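Local coordinates for ActII protein (Streptomyces coelicolor, PDB 2OPT) that probably binds operator DNA as a dimeric TetR-family transcriptional repressor, at residues V12-L16 and L56-V61; W75-V79 and L120-L126. All blocks are in the same frame, centred on the assembly; numbering follows the deposited sequence.

Overall arrangement
Running from the N terminus, the chain makes helix 8-22, passes through helices 29-36 and 40-47, which hold the predicted helix-turn-helix, and returns in helix 50-61 to the first helix; contact 1 closes this excursion. Helix 75-92 is next, and contact 2 closes the second excursion when the C-terminal end of helix 108-123 comes back to the first turn of helix 75-92. The two loops are in series, neither nested nor crossed; the contacts' centres lie about 29 Å apart and their nearest atoms about 15 Å. Contact 1 thus joins the first helix of the predicted DNA-binding part to helix 50-61, whereas contact 2 ties together two helices of the C-terminal TetR-like domain. His93, just beyond helix 75-92, touches contact 1.

Contact 1 of 2, residues V12-L16 and L56-V61; sequences VVTAL and LVFDIV
Two helical segments cross almost at right angles: 12-16, within helix 8-22, and 56-61, from the C-terminal part of helix 50-61, have axes 9.5 Å apart at a signed angle of -91°. The backbones come nearest at Val12 and Val57, whose CA atoms lie 5.8 Å apart. Val12, in the t rotamer, points at the second helix; its CG1 sits 3.6 Å from Leu56 O, 3.8 Å from Val57 CA and 3.6 Å from Ile60 CD1, while its CG2 meets Leu56 CB at 3.8 Å. Val13 adds only a marginal touch. Thr14 turns instead to helix 29-36. Ala15 CB rests 3.9 Å from Val57 CG2, its small side chain also touching Leu32 of helix 29-36. One turn after Val12, Leu16 (t, p) reaches across with CD1, 3.7 Å from Val61 CG1 and 4.0 Å from Val57 CG1, and sets CD2 4.2 Å from Ile60 CG2. This crossing packs the first helix of the TetR DNA-binding domain against helix 50-61, the fourth helix, which connects that domain to the C-terminal core; His93 touches both Leu16 and Val61. No hydrogen bond links the segments; the contact consists largely of van der Waals packing between aliphatic side chains.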
loop_
_atom_site.group_PDB
_atom_site.type_symbol
_atom_site.label_atom_id
_atom_site.label_comp_id
_atom_site.label_asym_id
_atom_site.label_seq_id
_atom_site.Cartn_x
_atom_site.Cartn_y
_atom_site.Cartn_z
ATOM N N VAL A 12 24.323 13.410 -1.763
ATOM C CA VAL A 12 23.275 12.377 -1.748
ATOM C C VAL A 12 23.799 11.030 -1.336
ATOM O O VAL A 12 23.130 10.295 -0.620
ATOM C CB VAL A 12 22.481 12.391 -3.115
ATOM C CG1 VAL A 12 21.399 11.313 -3.138
ATOM C CG2 VAL A 12 21.808 13.730 -3.227
ATOM N N VAL A 13 25.001 10.683 -1.789
ATOM C CA VAL A 13 25.558 9.439 -1.456
ATOM C C VAL A 13 25.776 9.381 0.073
ATOM O O VAL A 13 25.506 8.377 0.678
ATOM C CB VAL A 13 26.926 9.269 -2.181
ATOM C CG1 VAL A 13 27.810 8.113 -1.534
ATOM C CG2 VAL A 13 26.726 9.016 -3.662
ATOM N N THR A 14 26.316 10.463 0.653
ATOM C CA THR A 14 26.542 10.574 2.091
ATOM C C THR A 14 25.233 10.428 2.830
ATOM O O THR A 14 25.157 9.714 3.801
ATOM C CB THR A 14 27.188 11.960 2.386
ATOM O OG1 THR A 14 28.455 12.011 1.707
ATOM C CG2 THR A 14 27.417 12.184 3.888
ATOM N N ALA A 15 24.194 11.126 2.361
ATOM C CA ALA A 15 22.881 11.003 2.956
ATOM C C ALA A 15 22.307 9.578 2.952
ATOM O O ALA A 15 21.778 9.090 3.978
ATOM C CB ALA A 15 21.899 11.974 2.239
ATOM N N LEU A 16 22.427 8.895 1.825
ATOM C CA LEU A 16 21.989 7.536 1.729
ATOM C C LEU A 16 22.765 6.647 2.714
ATOM O O LEU A 16 22.226 5.716 3.278
ATOM C CB LEU A 16 22.222 7.056 0.293
ATOM C CG LEU A 16 21.817 5.589 0.045
ATOM C CD1 LEU A 16 20.304 5.381 0.322
ATOM C CD2 LEU A 16 22.191 5.184 -1.397
ATOM N N LEU A 56 15.845 13.347 -3.633
ATOM C CA LEU A 56 17.079 13.005 -4.343
ATOM C C LEU A 56 17.631 11.628 -3.969
ATOM O O LEU A 56 18.238 10.936 -4.808
ATOM C CB LEU A 56 18.135 14.092 -4.102
ATOM C CG LEU A 56 17.913 15.488 -4.709
ATOM C CD1 LEU A 56 19.023 16.421 -4.226
ATOM C CD2 LEU A 56 17.892 15.462 -6.201
ATOM N N VAL A 57 17.506 11.297 -2.686
ATOM C CA VAL A 57 17.942 10.015 -2.132
ATOM C C VAL A 57 17.037 8.957 -2.797
ATOM O O VAL A 57 17.505 7.936 -3.266
ATOM C CB VAL A 57 17.804 10.013 -0.613
ATOM C CG1 VAL A 57 17.989 8.627 -0.047
ATOM C CG2 VAL A 57 18.831 10.956 0.057
ATOM N N PHE A 58 15.741 9.247 -2.899
ATOM C CA PHE A 58 14.854 8.316 -3.564
ATOM C C PHE A 58 15.289 8.049 -5.003
ATOM O O PHE A 58 15.351 6.888 -5.419
ATOM C CB PHE A 58 13.397 8.821 -3.489
ATOM C CG PHE A 58 12.368 7.888 -4.130
ATOM C CD1 PHE A 58 12.488 6.508 -4.027
ATOM C CD2 PHE A 58 11.259 8.417 -4.782
ATOM C CE1 PHE A 58 11.541 5.661 -4.603
ATOM C CE2 PHE A 58 10.301 7.589 -5.347
ATOM C CZ PHE A 58 10.433 6.211 -5.246
ATOM N N ASP A 59 15.611 9.096 -5.771
ATOM C CA ASP A 59 15.976 8.844 -7.159
ATOM C C ASP A 59 17.298 8.120 -7.299
ATOM O O ASP A 59 17.485 7.301 -8.213
ATOM C CB ASP A 59 16.027 10.126 -7.963
ATOM C CG ASP A 59 15.956 9.844 -9.437
ATOM O OD1 ASP A 59 14.878 9.395 -9.888
ATOM O OD2 ASP A 59 17.027 9.915 -10.102
ATOM N N ILE A 60 18.235 8.378 -6.400
ATOM C CA ILE A 60 19.559 7.786 -6.614
ATOM C C ILE A 60 19.624 6.251 -6.514
ATOM O O ILE A 60 20.413 5.597 -7.199
ATOM C CB ILE A 60 20.591 8.465 -5.712
ATOM C CG1 ILE A 60 21.938 8.464 -6.427
ATOM C CG2 ILE A 60 20.657 7.785 -4.288
ATOM C CD1 ILE A 60 22.912 9.393 -5.797
ATOM N N VAL A 61 18.832 5.672 -5.612
ATOM C CA VAL A 61 18.817 4.221 -5.403
ATOM C C VAL A 61 18.078 3.495 -6.567
ATOM O O VAL A 61 18.247 2.315 -6.769
ATOM C CB VAL A 61 18.100 3.889 -4.059
ATOM C CG1 VAL A 61 18.919 4.377 -2.930
ATOM C CG2 VAL A 61 16.685 4.577 -3.977
#

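Contact 2 of 2, residues W75-V79 and L120-L126; sequences WAEQV and LLRSGGL
Trp75 dominates this contact, with 111 Å² covered by segment 120-126. It opens helix 75-92, its CA 6.2 Å from that of Gly124, where helix 108-123 has given way to a turn; one turn on from Trp75, Val79 has its CA 7.6 Å from that of Leu120, about a turn before Gly124. With chi1 t and chi2 83°, the indole directs NE1 to Leu120 O, a hydrogen bond of 2.7 Å. The same carbonyl accepts Ser123 OG at 2.6 Å. Gly124 CA lies over one ring face in a CH-pi contact, 3.6 Å from the centroid of the five-membered ring; a CB here would come within 2.3 Å of Trp75 NE1. Trp75 CZ2 also packs on Leu121 CD2 (3.9 Å) and Leu126 CD1 (3.7 Å). Leu120, next with 80 Å² covered, uses a t, p rotamer to place CD1 3.5 Å from Gln78 OE1, itself bonded to Glu71 N, and CD2 4.2 Å from Val79 CG2. Ile209 and Leu213 of helix 197-219 also touch the indole, so Trp75 joins three helices of the TetR-like C-terminal domain. A carbonyl near a helix C terminus, less fully used by backbone donors, thus binds the indole NH within an otherwise largely apolar interface.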
loop_
_atom_site.group_PDB
_atom_site.type_symbol
_atom_site.label_atom_id
_atom_site.label_comp_id
_atom_site.label_asym_id
_atom_site.label_seq_id
_atom_site.Cartn_x
_atom_site.Cartn_y
_atom_site.Cartn_z
ATOM N N TRP A 75 7.312 -12.430 -21.491
ATOM C CA TRP A 75 6.761 -11.219 -20.852
ATOM C C TRP A 75 6.551 -11.388 -19.351
ATOM O O TRP A 75 7.057 -10.609 -18.549
ATOM C CB TRP A 75 5.463 -10.801 -21.530
ATOM C CG TRP A 75 4.896 -9.488 -21.054
ATOM C CD1 TRP A 75 5.271 -8.261 -21.476
ATOM C CD2 TRP A 75 3.834 -9.276 -20.089
ATOM N NE1 TRP A 75 4.531 -7.285 -20.835
ATOM C CE2 TRP A 75 3.645 -7.881 -19.976
ATOM C CE3 TRP A 75 3.053 -10.125 -19.291
ATOM C CZ2 TRP A 75 2.681 -7.310 -19.115
ATOM C CZ3 TRP A 75 2.130 -9.578 -18.426
ATOM C CH2 TRP A 75 1.905 -8.172 -18.368
ATOM N N ALA A 76 5.843 -12.435 -18.956
ATOM C CA ALA A 76 5.389 -12.578 -17.573
ATOM C C ALA A 76 6.568 -12.680 -16.599
ATOM O O ALA A 76 6.543 -12.085 -15.522
ATOM C CB ALA A 76 4.503 -13.771 -17.426
ATOM N N GLU A 77 7.576 -13.473 -16.959
ATOM C CA GLU A 77 8.733 -13.620 -16.131
ATOM C C GLU A 77 9.586 -12.330 -16.098
ATOM O O GLU A 77 10.246 -12.072 -15.131
ATOM C CB GLU A 77 9.533 -14.837 -16.596
ATOM C CG GLU A 77 8.772 -16.153 -16.420
ATOM C CD GLU A 77 8.579 -16.555 -14.933
ATOM O OE1 GLU A 77 9.592 -16.674 -14.204
ATOM O OE2 GLU A 77 7.421 -16.771 -14.503
ATOM N N GLN A 78 9.567 -11.528 -17.169
ATOM C CA GLN A 78 10.316 -10.265 -17.162
ATOM C C GLN A 78 9.674 -9.233 -16.216
ATOM O O GLN A 78 10.360 -8.434 -15.578
ATOM C CB GLN A 78 10.419 -9.692 -18.573
ATOM C CG GLN A 78 11.448 -10.347 -19.409
ATOM C CD GLN A 78 11.780 -9.562 -20.650
ATOM O OE1 GLN A 78 10.910 -9.244 -21.464
ATOM N NE2 GLN A 78 13.062 -9.343 -20.861
ATOM N N VAL A 79 8.343 -9.220 -16.171
ATOM C CA VAL A 79 7.619 -8.367 -15.215
ATOM C C VAL A 79 7.957 -8.842 -13.800
ATOM O O VAL A 79 8.383 -8.066 -12.957
ATOM C CB VAL A 79 6.104 -8.385 -15.515
ATOM C CG1 VAL A 79 5.355 -7.426 -14.598
ATOM C CG2 VAL A 79 5.879 -7.907 -16.933
ATOM N N LEU A 120 7.863 -2.173 -21.379
ATOM C CA LEU A 120 7.702 -3.630 -21.174
ATOM C C LEU A 120 6.225 -4.029 -21.094
ATOM O O LEU A 120 5.798 -5.022 -21.687
ATOM C CB LEU A 120 8.371 -4.068 -19.874
ATOM C CG LEU A 120 8.467 -5.576 -19.519
ATOM C CD1 LEU A 120 9.058 -6.412 -20.650
ATOM C CD2 LEU A 120 9.245 -5.799 -18.220
ATOM N N LEU A 121 5.467 -3.274 -20.319
ATOM C CA LEU A 121 4.029 -3.551 -20.127
ATOM C C LEU A 121 3.247 -3.515 -21.432
ATOM O O LEU A 121 2.548 -4.465 -21.773
ATOM C CB LEU A 121 3.424 -2.624 -19.074
ATOM C CG LEU A 121 3.975 -2.805 -17.641
ATOM C CD1 LEU A 121 3.581 -1.638 -16.707
ATOM C CD2 LEU A 121 3.664 -4.166 -16.990
ATOM N N ARG A 122 3.398 -2.445 -22.190
ATOM C CA ARG A 122 2.811 -2.367 -23.528
ATOM C C ARG A 122 3.260 -3.438 -24.515
ATOM O O ARG A 122 2.487 -3.877 -25.362
ATOM C CB ARG A 122 3.037 -0.982 -24.138
ATOM C CG ARG A 122 2.441 0.113 -23.298
ATOM C CD ARG A 122 1.583 1.007 -24.119
ATOM N NE ARG A 122 2.391 2.076 -24.638
ATOM C CZ ARG A 122 2.076 2.885 -25.644
ATOM N NH1 ARG A 122 0.906 2.776 -26.285
ATOM N NH2 ARG A 122 2.970 3.808 -26.002
ATOM N N SER A 123 4.515 -3.836 -24.448
ATOM C CA SER A 123 5.017 -4.892 -25.309
ATOM C C SER A 123 4.234 -6.186 -25.106
ATOM O O SER A 123 4.219 -7.024 -25.973
ATOM C CB SER A 123 6.490 -5.125 -25.060
ATOM O OG SER A 123 6.632 -5.938 -23.918
ATOM N N GLY A 124 3.572 -6.335 -23.961
ATOM C CA GLY A 124 2.747 -7.498 -23.706
ATOM C C GLY A 124 1.315 -7.379 -24.182
ATOM O O GLY A 124 0.471 -8.207 -23.834
ATOM N N GLY A 125 1.030 -6.348 -24.973
ATOM C CA GLY A 125 -0.277 -6.151 -25.541
ATOM C C GLY A 125 -1.294 -5.511 -24.642
ATOM O O GLY A 125 -2.470 -5.496 -24.981
ATOM N N LEU A 126 -0.868 -4.965 -23.498
ATOM C CA LEU A 126 -1.777 -4.229 -22.607
ATOM C C LEU A 126 -2.207 -2.867 -23.220
ATOM O O LEU A 126 -1.331 -2.050 -23.592
ATOM C CB LEU A 126 -1.077 -3.994 -21.237
ATOM C CG LEU A 126 -1.044 -5.118 -20.199
ATOM C CD1 LEU A 126 -0.482 -6.395 -20.770
ATOM C CD2 LEU A 126 -0.238 -4.727 -18.962
#